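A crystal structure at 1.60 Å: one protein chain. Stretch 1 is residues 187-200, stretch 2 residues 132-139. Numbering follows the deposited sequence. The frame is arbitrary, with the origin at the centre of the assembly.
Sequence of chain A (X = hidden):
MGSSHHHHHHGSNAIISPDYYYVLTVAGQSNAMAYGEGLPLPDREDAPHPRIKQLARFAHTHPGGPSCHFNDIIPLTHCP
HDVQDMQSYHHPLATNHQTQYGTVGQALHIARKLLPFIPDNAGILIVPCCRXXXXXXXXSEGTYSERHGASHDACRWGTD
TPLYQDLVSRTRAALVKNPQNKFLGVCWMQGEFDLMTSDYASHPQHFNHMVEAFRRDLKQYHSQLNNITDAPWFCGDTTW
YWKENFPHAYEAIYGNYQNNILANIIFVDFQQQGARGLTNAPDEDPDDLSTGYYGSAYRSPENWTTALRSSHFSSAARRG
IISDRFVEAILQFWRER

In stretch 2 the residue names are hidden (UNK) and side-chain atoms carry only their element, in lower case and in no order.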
ATOM      1  N   CYS A 187       1.286  -3.346   6.402  1.00 10.34           N
ATOM      2  CA  CYS A 187       0.778  -1.980   6.311  1.00 11.05           C
ATOM      3  C   CYS A 187      -0.556  -2.073   5.597  1.00 11.26           C
ATOM      4  O   CYS A 187      -0.623  -2.391   4.423  1.00 11.93           O
ATOM      5  CB  CYS A 187       1.746  -1.077   5.524  1.00 11.12           C
ATOM      6  SG  CYS A 187       3.329  -0.914   6.382  1.00 15.36           S
ATOM      7  N   TRP A 188      -1.610  -1.766   6.334  1.00  9.70           N
ATOM      8  CA  TRP A 188      -2.996  -1.920   5.883  1.00  9.66           C
ATOM      9  C   TRP A 188      -3.645  -0.547   5.838  1.00 10.22           C
ATOM     10  O   TRP A 188      -3.658   0.123   6.853  1.00  9.88           O
ATOM     11  CB  TRP A 188      -3.720  -2.758   6.934  1.00  9.15           C
ATOM     12  CG  TRP A 188      -5.168  -2.949   6.698  1.00  8.90           C
ATOM     13  CD1 TRP A 188      -6.184  -2.325   7.364  1.00  9.38           C
ATOM     14  CD2 TRP A 188      -5.794  -3.810   5.719  1.00  9.78           C
ATOM     15  NE1 TRP A 188      -7.406  -2.758   6.877  1.00  7.43           N
ATOM     16  CE2 TRP A 188      -7.193  -3.646   5.857  1.00  8.70           C
ATOM     17  CE3 TRP A 188      -5.308  -4.676   4.721  1.00 10.84           C
ATOM     18  CZ2 TRP A 188      -8.117  -4.341   5.061  1.00 11.97           C
ATOM     19  CZ3 TRP A 188      -6.232  -5.364   3.918  1.00  9.86           C
ATOM     20  CH2 TRP A 188      -7.617  -5.197   4.108  1.00  9.43           C
ATOM     21  N   MET A 189      -4.221  -0.144   4.690  1.00  8.33           N
ATOM     22  CA  MET A 189      -5.042   1.065   4.656  1.00  8.61           C
ATOM     23  C   MET A 189      -6.269   0.715   3.889  1.00  8.94           C
ATOM     24  O   MET A 189      -6.211   0.537   2.681  1.00  8.56           O
ATOM     25  CB  MET A 189      -4.343   2.260   3.982  1.00  8.03           C
ATOM     26  CG  MET A 189      -3.207   2.755   4.830  1.00 11.06           C
ATOM     27  SD  MET A 189      -2.211   4.045   4.134  1.00 12.67           S
ATOM     28  CE  MET A 189      -3.344   5.426   4.166  1.00 11.13           C
ATOM     29  N   GLN A 190      -7.370   0.583   4.619  1.00  8.99           N
ATOM     30  CA  GLN A 190      -8.625   0.159   4.037  1.00  9.23           C
ATOM     31  C   GLN A 190      -9.774   0.585   4.930  1.00  8.95           C
ATOM     32  O   GLN A 190      -9.633   0.684   6.151  1.00 10.47           O
ATOM     33  CB  GLN A 190      -8.620  -1.352   3.906  1.00  9.41           C
ATOM     34  CG  GLN A 190      -9.717  -1.907   3.022  1.00  9.18           C
ATOM     35  CD  GLN A 190     -11.030  -2.054   3.746  1.00  9.88           C
ATOM     36  OE1 GLN A 190     -11.046  -2.315   4.937  1.00 13.59           O
ATOM     37  NE2 GLN A 190     -12.144  -1.913   3.020  1.00 10.99           N
ATOM     38  N   GLY A 191     -10.906   0.855   4.294  1.00  9.20           N
ATOM     39  CA  GLY A 191     -12.141   1.138   5.012  1.00  9.42           C
ATOM     40  C   GLY A 191     -13.060   2.053   4.257  1.00  8.85           C
ATOM     41  O   GLY A 191     -14.285   2.023   4.450  1.00 10.07           O
ATOM     42  N   GLU A 192     -12.473   2.866   3.376  1.00  9.26           N
ATOM     43  CA  GLU A 192     -13.204   3.968   2.717  1.00  9.84           C
ATOM     44  C   GLU A 192     -14.537   3.518   2.119  1.00  9.80           C
ATOM     45  O   GLU A 192     -15.560   4.143   2.366  1.00 10.41           O
ATOM     46  CB  GLU A 192     -12.365   4.534   1.584  1.00  9.66           C
ATOM     47  CG  GLU A 192     -11.222   5.460   2.035  1.00 10.21           C
ATOM     48  CD  GLU A 192      -9.917   4.737   2.339  1.00  8.99           C
ATOM     49  OE1 GLU A 192      -9.859   3.493   2.325  1.00 10.01           O
ATOM     50  OE2 GLU A 192      -8.902   5.461   2.620  1.00 10.52           O
ATOM     51  N   PHE A 193     -14.515   2.481   1.290  1.00  9.31           N
ATOM     52  CA  PHE A 193     -15.783   2.087   0.614  1.00 10.85           C
ATOM     53  C   PHE A 193     -16.786   1.523   1.599  1.00 10.86           C
ATOM     54  O   PHE A 193     -18.005   1.715   1.448  1.00 12.43           O
ATOM     55  CB  PHE A 193     -15.539   1.126  -0.546  1.00 10.92           C
ATOM     56  CG  PHE A 193     -15.251   1.823  -1.842  1.00 10.79           C
ATOM     57  CD1 PHE A 193     -14.614   3.065  -1.859  1.00 12.34           C
ATOM     58  CD2 PHE A 193     -15.623   1.246  -3.050  1.00 11.26           C
ATOM     59  CE1 PHE A 193     -14.355   3.710  -3.047  1.00 15.07           C
ATOM     60  CE2 PHE A 193     -15.373   1.902  -4.246  1.00 11.45           C
ATOM     61  CZ  PHE A 193     -14.748   3.122  -4.250  1.00 12.53           C
ATOM     62  N   ASP A 194     -16.286   0.850   2.617  1.00 11.89           N
ATOM     63  CA  ASP A 194     -17.182   0.316   3.662  1.00 11.90           C
ATOM     64  C   ASP A 194     -17.882   1.421   4.467  1.00 12.34           C
ATOM     65  O   ASP A 194     -18.969   1.197   4.998  1.00 13.83           O
ATOM     66  CB  ASP A 194     -16.454  -0.676   4.572  1.00 12.08           C
ATOM     67  CG  ASP A 194     -16.186  -2.008   3.880  1.00 12.42           C
ATOM     68  OD1 ASP A 194     -17.151  -2.635   3.368  1.00 14.49           O
ATOM     69  OD2 ASP A 194     -15.023  -2.451   3.849  1.00 13.24           O
ATOM     70  N   LEU A 195     -17.284   2.605   4.535  1.00 13.22           N
ATOM     71  CA  LEU A 195     -17.917   3.746   5.197  1.00 12.95           C
ATOM     72  C   LEU A 195     -19.244   4.125   4.571  1.00 13.23           C
ATOM     73  O   LEU A 195     -20.096   4.727   5.223  1.00 14.30           O
ATOM     74  CB  LEU A 195     -17.034   4.982   5.128  1.00 12.29           C
ATOM     75  CG  LEU A 195     -15.677   4.950   5.803  1.00 12.53           C
ATOM     76  CD1 LEU A 195     -14.891   6.203   5.394  1.00 11.05           C
ATOM     77  CD2 LEU A 195     -15.855   4.900   7.287  1.00 11.92           C
ATOM     78  N   MET A 196     -19.399   3.817   3.288  1.00 12.50           N
ATOM     79  CA  MET A 196     -20.552   4.256   2.510  1.00 13.03           C
ATOM     80  C   MET A 196     -21.736   3.319   2.571  1.00 13.83           C
ATOM     81  O   MET A 196     -22.842   3.717   2.210  1.00 13.10           O
ATOM     82  CB  MET A 196     -20.146   4.427   1.042  1.00 13.02           C
ATOM     83  CG  MET A 196     -19.148   5.529   0.847  1.00 13.91           C
ATOM     84  SD  MET A 196     -18.919   5.879  -0.897  1.00 18.15           S
ATOM     85  CE  MET A 196     -17.706   4.694  -1.326  1.00 19.78           C
ATOM     86  N   THR A 197     -21.496   2.058   2.957  1.00 14.27           N
ATOM     87  CA  THR A 197     -22.546   1.038   2.813  1.00 15.08           C
ATOM     88  C   THR A 197     -23.458   1.026   4.039  1.00 16.83           C
ATOM     89  O   THR A 197     -23.076   1.483   5.127  1.00 16.68           O
ATOM     90  CB  THR A 197     -22.012  -0.407   2.522  1.00 15.39           C
ATOM     91  OG1 THR A 197     -21.498  -0.979   3.727  1.00 17.34           O
ATOM     92  CG2 THR A 197     -20.924  -0.420   1.460  1.00 14.37           C
ATOM     93  N   SER A 198     -24.665   0.507   3.856  1.00 18.09           N
ATOM     94  CA  SER A 198     -25.616   0.431   4.970  1.00 19.93           C
ATOM     95  C   SER A 198     -25.126  -0.616   5.980  1.00 20.71           C
ATOM     96  O   SER A 198     -25.516  -0.594   7.154  1.00 21.60           O
ATOM     97  CB  SER A 198     -27.030   0.102   4.469  1.00 19.74           C
ATOM     98  OG  SER A 198     -27.077  -1.204   3.935  1.00 23.66           O
ATOM     99  N   ASP A 199     -24.249  -1.501   5.525  1.00 20.71           N
ATOM    100  CA  ASP A 199     -23.671  -2.545   6.382  1.00 20.65           C
ATOM    101  C   ASP A 199     -22.283  -2.204   6.978  1.00 19.93           C
ATOM    102  O   ASP A 199     -21.514  -3.104   7.326  1.00 19.43           O
ATOM    103  CB  ASP A 199     -23.628  -3.856   5.604  1.00 21.31           C
ATOM    104  CG  ASP A 199     -23.449  -5.059   6.504  1.00 23.65           C
ATOM    105  OD1 ASP A 199     -24.012  -5.074   7.627  1.00 26.16           O
ATOM    106  OD2 ASP A 199     -22.716  -5.979   6.086  1.00 28.30           O
ATOM    107  N   TYR A 200     -21.968  -0.918   7.112  1.00 18.63           N
ATOM    108  CA  TYR A 200     -20.644  -0.496   7.602  1.00 18.64           C
ATOM    109  C   TYR A 200     -20.287  -1.090   8.956  1.00 18.18           C
ATOM    110  O   TYR A 200     -19.111  -1.282   9.260  1.00 16.93           O
ATOM    111  CB  TYR A 200     -20.590   1.035   7.715  1.00 19.45           C
ATOM    112  CG  TYR A 200     -21.387   1.572   8.885  1.00 20.98           C
ATOM    113  CD1 TYR A 200     -20.778   1.819  10.110  1.00 21.74           C
ATOM    114  CD2 TYR A 200     -22.766   1.787   8.766  1.00 23.68           C
ATOM    115  CE1 TYR A 200     -21.504   2.288  11.191  1.00 24.69           C
ATOM    116  CE2 TYR A 200     -23.497   2.251   9.837  1.00 26.68           C
ATOM    117  CZ  TYR A 200     -22.858   2.504  11.043  1.00 26.81           C
ATOM    118  OH  TYR A 200     -23.601   2.962  12.100  1.00 29.03           O
ATOM    119  N   UNK A 132      -7.773  -0.881  -5.487  1.00 10.20           N
ATOM    120  CA  UNK A 132      -8.672   0.278  -5.374  1.00 10.01           C
ATOM    121  C   UNK A 132     -10.107  -0.190  -5.401  1.00 10.57           C
ATOM    122  O   UNK A 132     -10.445  -1.145  -6.117  1.00 11.61           O
ATOM    123  N   UNK A 133     -10.951   0.467  -4.611  1.00 10.54           N
ATOM    124  CA  UNK A 133     -12.388   0.213  -4.586  1.00 12.80           C
ATOM    125  C   UNK A 133     -12.756  -1.161  -4.081  1.00 13.06           C
ATOM    126  O   UNK A 133     -13.764  -1.746  -4.511  1.00 15.66           O
ATOM    127  N   UNK A 134     -11.942  -1.680  -3.180  1.00 11.46           N
ATOM    128  CA  UNK A 134     -12.198  -2.968  -2.557  1.00 11.13           C
ATOM    129  C   UNK A 134     -12.820  -2.754  -1.172  1.00 11.04           C
ATOM    130  O   UNK A 134     -12.684  -1.680  -0.552  1.00 12.74           O
ATOM    131  c   UNK A 134     -10.907  -3.807  -2.512  1.00 10.26           C
ATOM    132  o   UNK A 134      -9.929  -3.145  -1.734  1.00 11.93           O
ATOM    133  N   UNK A 135     -13.532  -3.770  -0.689  1.00 11.47           N
ATOM    134  CA  UNK A 135     -14.304  -3.615   0.544  1.00 10.55           C
ATOM    135  C   UNK A 135     -14.665  -4.957   1.145  1.00 11.27           C
ATOM    136  O   UNK A 135     -14.558  -5.957   0.476  1.00 11.08           O
ATOM    137  c   UNK A 135     -15.584  -2.835   0.266  1.00 11.21           C
ATOM    138  N   UNK A 136     -15.131  -4.931   2.388  1.00 11.97           N
ATOM    139  CA  UNK A 136     -15.685  -6.140   3.004  1.00 12.21           C
ATOM    140  C   UNK A 136     -17.157  -6.314   2.731  1.00 12.70           C
ATOM    141  O   UNK A 136     -17.653  -7.451   2.748  1.00 13.08           O
ATOM    142  c   UNK A 136     -13.155  -5.327   5.125  1.00 12.09           C
ATOM    143  c   UNK A 136     -15.462  -6.128   4.514  1.00 11.76           C
ATOM    144  c   UNK A 136     -11.807  -5.547   5.478  1.00 10.65           C
ATOM    145  c   UNK A 136     -14.030  -6.391   4.907  1.00 11.89           C
ATOM    146  c   UNK A 136     -13.535  -7.699   5.028  1.00 10.42           C
ATOM    147  c   UNK A 136     -12.206  -7.926   5.392  1.00 11.96           C
ATOM    148  c   UNK A 136     -11.337  -6.856   5.616  1.00 11.95           C
ATOM    149  N   UNK A 137     -17.851  -5.201   2.500  1.00 12.85           N
ATOM    150  CA  UNK A 137     -19.320  -5.233   2.396  1.00 14.43           C
ATOM    151  C   UNK A 137     -19.895  -5.008   0.992  1.00 14.54           C
ATOM    152  O   UNK A 137     -21.127  -4.936   0.810  1.00 16.35           O
ATOM    153  c   UNK A 137     -19.475  -4.618   4.863  1.00 16.51           C
ATOM    154  c   UNK A 137     -19.992  -4.307   3.462  1.00 14.52           C
ATOM    155  o   UNK A 137     -19.758  -2.913   3.164  1.00 14.38           O
ATOM    156  N   UNK A 138     -19.008  -4.872   0.002  1.00 15.42           N
ATOM    157  CA  UNK A 138     -19.399  -4.659  -1.387  1.00 15.08           C
ATOM    158  C   UNK A 138     -18.226  -5.015  -2.263  1.00 15.23           C
ATOM    159  O   UNK A 138     -17.068  -4.931  -1.835  1.00 15.48           O
ATOM    160  c   UNK A 138     -19.788  -3.219  -1.610  1.00 14.76           C
ATOM    161  N   UNK A 139     -18.516  -5.425  -3.494  1.00 15.05           N
ATOM    162  CA  UNK A 139     -17.489  -5.658  -4.487  1.00 15.71           C
ATOM    163  C   UNK A 139     -17.514  -7.087  -4.993  1.00 16.03           C
ATOM    164  O   UNK A 139     -17.763  -8.003  -4.225  1.00 16.60           O
TER

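Position 132 carries no side-chain atoms and touches nothing on stretch 1; a bare backbone of this kind is Gly132. Position 133 is equally bare, but here the absence matters. Its CA lies over one face of the Phe193 ring, 3.8 Å from the ring centroid and 3.4 Å from Phe193 CE2, a CH-pi contact. A CB at its ideal place would come 3.3 Å from Phe193 CE2, which is tight, and the positive phi of 65° also favours glycine: Gly133.

Position 134 has one carbon followed by one oxygen, unbranched, and its CB points away from stretch 1. This is Ser134, which meets the other stretch through its backbone, its O lying 4.0 Å from Phe193 CB. Position 135 ends at a single carbon, set 4.0 Å from Phe193 CB and 3.5 Å from Asp194 OD1. That lone methyl marks Ala135.

Position 136 shows one carbon and then a ring of six carbons with no oxygen, its edge turned to Trp188 and Gln190; this is Phe136. Its CB points sideways, yet the ring comes nearer: Phe136 CE2 is 3.9 Å from Trp188 CZ2 and 3.4 Å from Gln190 OE1. The backbone Phe136 N donates an almost straight hydrogen bond to Asp194 OD2, at 2.9 Å.

Position 137 has a carbon bearing one oxygen and one carbon. The oxygen lies 2.6 Å from Asp194 OD1 and 2.7 Å from Thr197 OG1, while the methyl carbon sits 3.5 Å from Asp199 O. A branched carbon bearing one oxygen and one methyl is Thr137; its hydroxyl is hydrogen-bonded to Asp194 and Thr197. Position 138 again holds one carbon, 4.3 Å from Thr197 CG2, and is Ala138. Position 139 has no side-chain atoms and no contact; its phi/psi of 121/142 would jam a CB against the preceding carbonyl O, so it is Gly139.

The contact is organised around one carboxylate. Asp194 OD2 accepts from Phe136 N, while Asp194 OD1 accepts from Thr137 N at 2.8 Å and from Thr137 OG1. The acid thereby ties down two successive backbone amides of a segment without regular structure. Gln190 NE2 steadies it from its own stretch, donating to Asp194 OD2 at 3.0 Å. The hydroxyls form a relay: Thr197 OG1 donates to Thr137 OG1, which donates to Asp194 OD1. Beside this polar centre, bare Gly133 lies against the Phe193 face, and the Phe136 and Trp188 rings meet at their edges. The rule is a buried acid whose oxygens are met by donors, with glycine where a ring needs room.

Stretch 2 132-139: GGSAFTAG
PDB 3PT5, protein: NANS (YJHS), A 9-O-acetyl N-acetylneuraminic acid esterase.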